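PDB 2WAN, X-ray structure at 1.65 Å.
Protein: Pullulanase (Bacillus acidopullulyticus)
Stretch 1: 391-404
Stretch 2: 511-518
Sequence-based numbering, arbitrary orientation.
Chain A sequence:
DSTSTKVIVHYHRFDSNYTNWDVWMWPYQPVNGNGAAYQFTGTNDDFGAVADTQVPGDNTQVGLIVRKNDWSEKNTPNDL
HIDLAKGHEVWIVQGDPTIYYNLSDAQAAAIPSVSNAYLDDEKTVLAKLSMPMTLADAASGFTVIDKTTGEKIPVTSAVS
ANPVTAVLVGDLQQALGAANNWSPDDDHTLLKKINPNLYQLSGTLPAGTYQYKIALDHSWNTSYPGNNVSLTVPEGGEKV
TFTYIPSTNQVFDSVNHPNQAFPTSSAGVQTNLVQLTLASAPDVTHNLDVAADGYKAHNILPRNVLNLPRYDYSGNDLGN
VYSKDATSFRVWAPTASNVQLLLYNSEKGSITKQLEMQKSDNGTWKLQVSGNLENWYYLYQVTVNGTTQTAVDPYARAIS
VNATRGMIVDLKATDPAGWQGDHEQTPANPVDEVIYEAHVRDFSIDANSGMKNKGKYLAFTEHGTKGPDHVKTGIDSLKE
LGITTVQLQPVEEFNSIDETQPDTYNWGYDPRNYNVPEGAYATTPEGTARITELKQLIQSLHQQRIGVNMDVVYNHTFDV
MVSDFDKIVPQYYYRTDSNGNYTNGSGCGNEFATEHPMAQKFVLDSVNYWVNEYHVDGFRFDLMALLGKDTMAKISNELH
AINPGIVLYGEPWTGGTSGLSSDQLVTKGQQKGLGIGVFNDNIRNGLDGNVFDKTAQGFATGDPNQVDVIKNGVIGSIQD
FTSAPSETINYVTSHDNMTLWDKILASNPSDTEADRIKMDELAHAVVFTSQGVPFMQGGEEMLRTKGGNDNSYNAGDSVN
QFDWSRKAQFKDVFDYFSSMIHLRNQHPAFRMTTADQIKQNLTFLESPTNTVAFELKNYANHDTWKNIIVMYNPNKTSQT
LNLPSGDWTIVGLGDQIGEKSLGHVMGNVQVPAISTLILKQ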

ATOM      1  N   ALA A 391       8.967 -22.332 -14.098  1.00 14.65           N
ATOM      2  CA  ALA A 391       8.180 -21.379 -13.306  1.00 12.66           C
ATOM      3  C   ALA A 391       6.692 -21.605 -13.555  1.00 14.54           C
ATOM      4  O   ALA A 391       6.272 -22.000 -14.653  1.00 13.78           O
ATOM      5  N   VAL A 392       5.908 -21.388 -12.507  1.00 12.07           N
ATOM      6  CA  VAL A 392       4.452 -21.316 -12.626  1.00 12.54           C
ATOM      7  C   VAL A 392       4.105 -19.959 -13.259  1.00 12.23           C
ATOM      8  O   VAL A 392       4.697 -18.925 -12.920  1.00 12.50           O
ATOM      9  N   ASP A 393       3.177 -19.977 -14.212  1.00 10.26           N
ATOM     10  CA  ASP A 393       2.669 -18.768 -14.832  1.00 11.85           C
ATOM     11  C   ASP A 393       2.174 -17.779 -13.757  1.00 11.45           C
ATOM     12  O   ASP A 393       1.265 -18.119 -13.010  1.00 11.85           O
ATOM     13  N   PRO A 394       2.752 -16.555 -13.694  1.00 12.46           N
ATOM     14  CA  PRO A 394       2.243 -15.551 -12.738  1.00 10.73           C
ATOM     15  C   PRO A 394       0.756 -15.238 -12.944  1.00 12.40           C
ATOM     16  O   PRO A 394       0.086 -14.764 -12.014  1.00 11.66           O
ATOM     17  N   TYR A 395       0.258 -15.501 -14.151  1.00 12.01           N
ATOM     18  CA  TYR A 395      -1.144 -15.277 -14.479  1.00 11.53           C
ATOM     19  C   TYR A 395      -2.046 -16.510 -14.312  1.00 11.86           C
ATOM     20  O   TYR A 395      -3.213 -16.435 -14.673  1.00 12.10           O
ATOM     21  N   ALA A 396      -1.523 -17.630 -13.793  1.00 10.35           N
ATOM     22  CA  ALA A 396      -2.341 -18.833 -13.598  1.00 11.92           C
ATOM     23  C   ALA A 396      -3.536 -18.516 -12.695  1.00 12.39           C
ATOM     24  O   ALA A 396      -3.389 -17.768 -11.713  1.00 12.10           O
ATOM     25  N   ARG A 397      -4.687 -19.132 -13.004  1.00 10.90           N
ATOM     26  CA  ARG A 397      -5.915 -18.939 -12.238  1.00 10.47           C
ATOM     27  C   ARG A 397      -6.222 -20.081 -11.281  1.00 11.01           C
ATOM     28  O   ARG A 397      -7.149 -19.969 -10.474  1.00 11.20           O
ATOM     29  N   ALA A 398      -5.487 -21.187 -11.414  1.00 10.35           N
ATOM     30  CA  ALA A 398      -5.614 -22.372 -10.560  1.00 11.68           C
ATOM     31  C   ALA A 398      -4.251 -23.093 -10.580  1.00  9.36           C
ATOM     32  O   ALA A 398      -3.388 -22.770 -11.420  1.00 10.96           O
ATOM     33  N   ILE A 399      -4.057 -24.006  -9.633  1.00 10.35           N
ATOM     34  CA  ILE A 399      -2.759 -24.658  -9.408  1.00 11.34           C
ATOM     35  C   ILE A 399      -2.887 -26.128  -8.988  1.00 10.60           C
ATOM     36  O   ILE A 399      -3.952 -26.582  -8.566  1.00 11.27           O
ATOM     37  N   SER A 400      -1.786 -26.871  -9.092  1.00 10.31           N
ATOM     38  CA  SER A 400      -1.689 -28.133  -8.386  1.00 10.53           C
ATOM     39  C   SER A 400      -1.582 -27.796  -6.901  1.00 11.89           C
ATOM     40  O   SER A 400      -1.320 -26.630  -6.551  1.00 12.24           O
ATOM     41  N   VAL A 401      -1.761 -28.803  -6.044  1.00 11.61           N
ATOM     42  CA  VAL A 401      -1.561 -28.627  -4.596  1.00 11.47           C
ATOM     43  C   VAL A 401      -0.168 -28.041  -4.370  1.00 14.26           C
ATOM     44  O   VAL A 401       0.821 -28.537  -4.949  1.00 14.50           O
ATOM     45  N   ASN A 402      -0.090 -26.974  -3.564  1.00 13.17           N
ATOM     46  CA  ASN A 402       1.187 -26.285  -3.266  1.00 14.86           C
ATOM     47  C   ASN A 402       1.867 -25.590  -4.448  1.00 13.60           C
ATOM     48  O   ASN A 402       3.053 -25.200  -4.373  1.00 12.48           O
ATOM     49  N   ALA A 403       1.128 -25.426  -5.549  1.00 13.73           N
ATOM     50  CA  ALA A 403       1.603 -24.667  -6.709  1.00 15.00           C
ATOM     51  C   ALA A 403       2.916 -25.184  -7.296  1.00 15.29           C
ATOM     52  O   ALA A 403       3.815 -24.393  -7.641  1.00 15.16           O
ATOM     53  N   THR A 404       3.030 -26.513  -7.401  1.00 13.60           N
ATOM     54  CA  THR A 404       4.147 -27.101  -8.125  1.00 15.55           C
ATOM     55  C   THR A 404       3.982 -26.795  -9.629  1.00 13.84           C
ATOM     56  O   THR A 404       4.971 -26.727 -10.378  1.00 14.62           O
ATOM     57  N   PRO A 511       2.535 -13.520  -0.185  1.00 12.63           N
ATOM     58  CA  PRO A 511       1.876 -14.007  -1.409  1.00 12.03           C
ATOM     59  C   PRO A 511       2.809 -14.747  -2.376  1.00 13.20           C
ATOM     60  O   PRO A 511       4.007 -14.432  -2.486  1.00 12.06           O
ATOM     61  N   ARG A 512       2.243 -15.724  -3.067  1.00 10.93           N
ATOM     62  CA  ARG A 512       2.982 -16.505  -4.058  1.00 11.33           C
ATOM     63  C   ARG A 512       2.258 -16.548  -5.401  1.00 12.71           C
ATOM     64  O   ARG A 512       2.896 -16.381  -6.452  1.00 11.13           O
ATOM     65  N   ASN A 513       0.953 -16.821  -5.371  1.00 11.14           N
ATOM     66  CA  ASN A 513       0.152 -16.894  -6.623  1.00  9.57           C
ATOM     67  C   ASN A 513      -1.002 -15.890  -6.539  1.00  9.51           C
ATOM     68  O   ASN A 513      -2.065 -16.171  -5.980  1.00 10.03           O
ATOM     69  N   TYR A 514      -0.767 -14.702  -7.081  1.00 10.99           N
ATOM     70  CA  TYR A 514      -1.674 -13.570  -6.853  1.00 10.34           C
ATOM     71  C   TYR A 514      -3.093 -13.748  -7.378  1.00 11.07           C
ATOM     72  O   TYR A 514      -4.016 -13.088  -6.890  1.00 11.74           O
ATOM     73  N   ASN A 515      -3.272 -14.617  -8.374  1.00 11.24           N
ATOM     74  CA  ASN A 515      -4.568 -14.737  -9.048  1.00  9.49           C
ATOM     75  C   ASN A 515      -5.302 -16.037  -8.748  1.00 10.43           C
ATOM     76  O   ASN A 515      -6.207 -16.447  -9.488  1.00 11.19           O
ATOM     77  N   VAL A 516      -4.912 -16.656  -7.636  1.00  9.31           N
ATOM     78  CA  VAL A 516      -5.457 -17.945  -7.179  1.00  8.73           C
ATOM     79  C   VAL A 516      -5.943 -17.783  -5.729  1.00  9.12           C
ATOM     80  O   VAL A 516      -5.232 -17.201  -4.919  1.00 11.44           O
ATOM     81  N   PRO A 517      -7.152 -18.302  -5.397  1.00 10.89           N
ATOM     82  CA  PRO A 517      -7.614 -18.293  -4.008  1.00 11.09           C
ATOM     83  C   PRO A 517      -6.782 -19.210  -3.126  1.00 11.14           C
ATOM     84  O   PRO A 517      -6.380 -20.298  -3.561  1.00 10.91           O
ATOM     85  N   GLU A 518      -6.529 -18.774  -1.893  1.00  8.09           N
ATOM     86  CA  GLU A 518      -5.827 -19.620  -0.926  1.00  9.48           C
ATOM     87  C   GLU A 518      -6.499 -20.991  -0.738  1.00  9.89           C
ATOM     88  O   GLU A 518      -7.691 -21.073  -0.420  1.00 10.80           O
TER

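This is a loop-to-loop contact of modest area, 488 Å² summed over both sides, in which one direct hydrogen bond and two waters join two beta turns, and a third water links Arg397, just past the first turn, to the second, beside a small apolar patch.

The turns are type I, Asp393 to Ala396 and Asn513 to Val516. The first is closed by Ala396 N to Asp393 O at 2.9 Å and braced by Tyr395 N donating to Asp393 OD1 at 2.9 Å; in the second, the bond from Val516 N to Asn513 O, 3.3 Å, is weak.

Asn515 has the largest area covered by the opposing stretch. Its CA-to-CB bond points toward stretch 1, and with chi1 in m (-59°) its ND2 donates to Pro394 O at 3.1 Å, with an N-H...acceptor angle of 137°. Arg397 starts away from stretch 2, yet its chain (m, m, t) brings the end nearer: NH1 lies 3.4 Å from Asn515 CG, which sits at the edge of the guanidinium, near its plane.

Waters satisfy backbone groups between the loops. Water 1 accepts from Asn515 N (3.0 Å) and lies 2.8 Å from Ala396 O; water 2 accepts from Tyr514 N and donates to Pro394 O, both at 2.9 Å; water 3 donates to Arg397 O (2.7 Å) and Asn515 O (2.6 Å).

Val516, chi1 t, sets CG2 3.4 Å from Ala396 O and CG1 3.9 Å from Ile399 CG1. Ile399 points toward stretch 2, with chi1 p and chi2 t.

Arg512 also points across, extended through chi1 and chi2 (both t) before chi3 turns to p. Asn402 O lies over one face of its guanidinium, while Ala403 CB approaches NH2 obliquely at 3.5 Å. Asn513, chi1 m, likewise points toward stretch 1, filling space near Val392 and Ala403.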

ATOM      1  CB  ALA A 391       8.572 -19.947 -13.652  1.00 12.07           C
ATOM      2  CB  VAL A 392       3.769 -21.507 -11.235  1.00 11.18           C
ATOM      3  CG1 VAL A 392       2.221 -21.312 -11.326  1.00 10.42           C
ATOM      4  CG2 VAL A 392       4.105 -22.872 -10.651  1.00 13.90           C
ATOM      5  CB  ASP A 393       1.501 -19.150 -15.736  1.00 12.09           C
ATOM      6  CG  ASP A 393       1.132 -18.063 -16.729  1.00 13.91           C
ATOM      7  OD1 ASP A 393       1.408 -16.882 -16.464  1.00 13.81           O
ATOM      8  OD2 ASP A 393       0.576 -18.406 -17.814  1.00 13.79           O
ATOM      9  CB  PRO A 394       3.092 -14.311 -13.055  1.00 11.70           C
ATOM     10  CG  PRO A 394       4.392 -14.883 -13.525  1.00 14.76           C
ATOM     11  CD  PRO A 394       3.947 -16.049 -14.404  1.00 11.73           C
ATOM     12  CB  TYR A 395      -1.278 -14.728 -15.915  1.00 13.66           C
ATOM     13  CG  TYR A 395      -0.972 -13.253 -16.052  1.00 11.11           C
ATOM     14  CD1 TYR A 395       0.353 -12.788 -16.049  1.00 15.55           C
ATOM     15  CD2 TYR A 395      -2.009 -12.311 -16.174  1.00 10.71           C
ATOM     16  CE1 TYR A 395       0.651 -11.421 -16.180  1.00 11.75           C
ATOM     17  CE2 TYR A 395      -1.727 -10.934 -16.301  1.00 10.54           C
ATOM     18  CZ  TYR A 395      -0.386 -10.505 -16.310  1.00 12.72           C
ATOM     19  OH  TYR A 395      -0.089  -9.167 -16.401  1.00 13.49           O
ATOM     20  CB  ALA A 396      -1.503 -19.968 -12.954  1.00 13.09           C
ATOM     21  CB  ARG A 397      -7.128 -18.758 -13.159  1.00 10.92           C
ATOM     22  CG  ARG A 397      -6.961 -17.755 -14.297  1.00 11.77           C
ATOM     23  CD  ARG A 397      -6.331 -16.422 -13.853  1.00 11.13           C
ATOM     24  NE  ARG A 397      -6.584 -15.389 -14.867  1.00 12.39           N
ATOM     25  CZ  ARG A 397      -6.051 -14.171 -14.843  1.00 11.59           C
ATOM     26  NH1 ARG A 397      -5.208 -13.820 -13.882  1.00 14.23           N
ATOM     27  NH2 ARG A 397      -6.369 -13.289 -15.784  1.00 18.36           N
ATOM     28  CB  ALA A 398      -6.727 -23.282 -11.071  1.00  9.63           C
ATOM     29  CB  ILE A 399      -1.944 -23.925  -8.298  1.00 10.56           C
ATOM     30  CG1 ILE A 399      -2.816 -23.726  -7.042  1.00 13.05           C
ATOM     31  CG2 ILE A 399      -1.344 -22.611  -8.818  1.00 13.16           C
ATOM     32  CD1 ILE A 399      -2.029 -23.231  -5.765  1.00 11.82           C
ATOM     33  CB  SER A 400      -0.433 -28.880  -8.831  1.00 13.67           C
ATOM     34  OG  SER A 400       0.716 -28.106  -8.541  1.00 13.39           O
ATOM     35  CB  VAL A 401      -1.730 -29.966  -3.830  1.00 12.45           C
ATOM     36  CG1 VAL A 401      -1.505 -29.779  -2.318  1.00 12.87           C
ATOM     37  CG2 VAL A 401      -3.125 -30.523  -4.059  1.00 13.74           C
ATOM     38  CB  ASN A 402       2.182 -27.217  -2.556  1.00 13.05           C
ATOM     39  CG  ASN A 402       1.811 -27.484  -1.102  1.00 15.50           C
ATOM     40  OD1 ASN A 402       2.054 -28.587  -0.576  1.00 19.46           O
ATOM     41  ND2 ASN A 402       1.254 -26.481  -0.439  1.00 11.80           N
ATOM     42  CB  ALA A 403       1.681 -23.149  -6.392  1.00 15.71           C
ATOM     43  CB  THR A 404       4.236 -28.616  -7.912  1.00 14.07           C
ATOM     44  OG1 THR A 404       3.023 -29.241  -8.356  1.00 15.43           O
ATOM     45  CG2 THR A 404       4.457 -28.946  -6.421  1.00 18.18           C
ATOM     46  CB  PRO A 511       1.349 -12.726  -2.057  1.00 15.29           C
ATOM     47  CG  PRO A 511       2.242 -11.650  -1.531  1.00 13.76           C
ATOM     48  CD  PRO A 511       2.567 -12.043  -0.134  1.00 13.40           C
ATOM     49  CB  ARG A 512       3.203 -17.939  -3.559  1.00 11.91           C
ATOM     50  CG  ARG A 512       4.059 -18.849  -4.499  1.00 11.64           C
ATOM     51  CD  ARG A 512       4.221 -20.242  -3.873  1.00 13.46           C
ATOM     52  NE  ARG A 512       2.929 -20.929  -3.848  1.00 13.21           N
ATOM     53  CZ  ARG A 512       2.536 -21.804  -2.935  1.00 16.18           C
ATOM     54  NH1 ARG A 512       3.338 -22.158  -1.936  1.00 15.81           N
ATOM     55  NH2 ARG A 512       1.330 -22.338  -3.031  1.00 17.28           N
ATOM     56  CB  ASN A 513      -0.357 -18.324  -6.915  1.00 10.40           C
ATOM     57  CG  ASN A 513       0.758 -19.367  -6.820  1.00 10.89           C
ATOM     58  OD1 ASN A 513       1.504 -19.629  -7.789  1.00 16.71           O
ATOM     59  ND2 ASN A 513       0.895 -19.943  -5.651  1.00  7.15           N
ATOM     60  CB  TYR A 514      -1.088 -12.280  -7.422  1.00  8.86           C
ATOM     61  CG  TYR A 514       0.067 -11.707  -6.618  1.00 13.15           C
ATOM     62  CD1 TYR A 514      -0.166 -10.961  -5.455  1.00 11.68           C
ATOM     63  CD2 TYR A 514       1.382 -11.894  -7.036  1.00 12.90           C
ATOM     64  CE1 TYR A 514       0.881 -10.422  -4.725  1.00 10.95           C
ATOM     65  CE2 TYR A 514       2.446 -11.362  -6.301  1.00 15.01           C
ATOM     66  CZ  TYR A 514       2.173 -10.623  -5.145  1.00 17.37           C
ATOM     67  OH  TYR A 514       3.199 -10.082  -4.405  1.00 18.23           O
ATOM     68  CB  ASN A 515      -4.354 -14.535 -10.547  1.00  8.99           C
ATOM     69  CG  ASN A 515      -3.754 -13.192 -10.818  1.00  9.98           C
ATOM     70  OD1 ASN A 515      -4.358 -12.171 -10.467  1.00 12.99           O
ATOM     71  ND2 ASN A 515      -2.544 -13.167 -11.369  1.00 12.24           N
ATOM     72  CB  VAL A 516      -4.372 -19.071  -7.206  1.00  9.54           C
ATOM     73  CG1 VAL A 516      -4.918 -20.407  -6.683  1.00 11.41           C
ATOM     74  CG2 VAL A 516      -3.752 -19.231  -8.634  1.00 10.38           C
ATOM     75  CB  PRO A 517      -9.044 -18.856  -4.111  1.00 10.42           C
ATOM     76  CG  PRO A 517      -9.456 -18.576  -5.525  1.00 11.23           C
ATOM     77  CD  PRO A 517      -8.191 -18.847  -6.298  1.00 10.72           C
ATOM     78  CB  GLU A 518      -5.688 -18.899   0.417  1.00  9.12           C
ATOM     79  CG  GLU A 518      -5.076 -19.794   1.516  1.00 11.50           C
ATOM     80  CD  GLU A 518      -3.683 -20.304   1.180  1.00 10.83           C
ATOM     81  OE1 GLU A 518      -2.926 -19.588   0.492  1.00 12.40           O
ATOM     82  OE2 GLU A 518      -3.311 -21.439   1.632  1.00 11.99           O
TER
HETATM   83  O   HOH W   1      -1.569 -16.560  -9.898  1.00 10.19           O
HETATM   84  O   HOH W   2       1.157 -14.561  -9.309  1.00 11.84           O
HETATM   85  O   HOH W   3      -8.424 -17.694  -9.891  1.00  9.24           O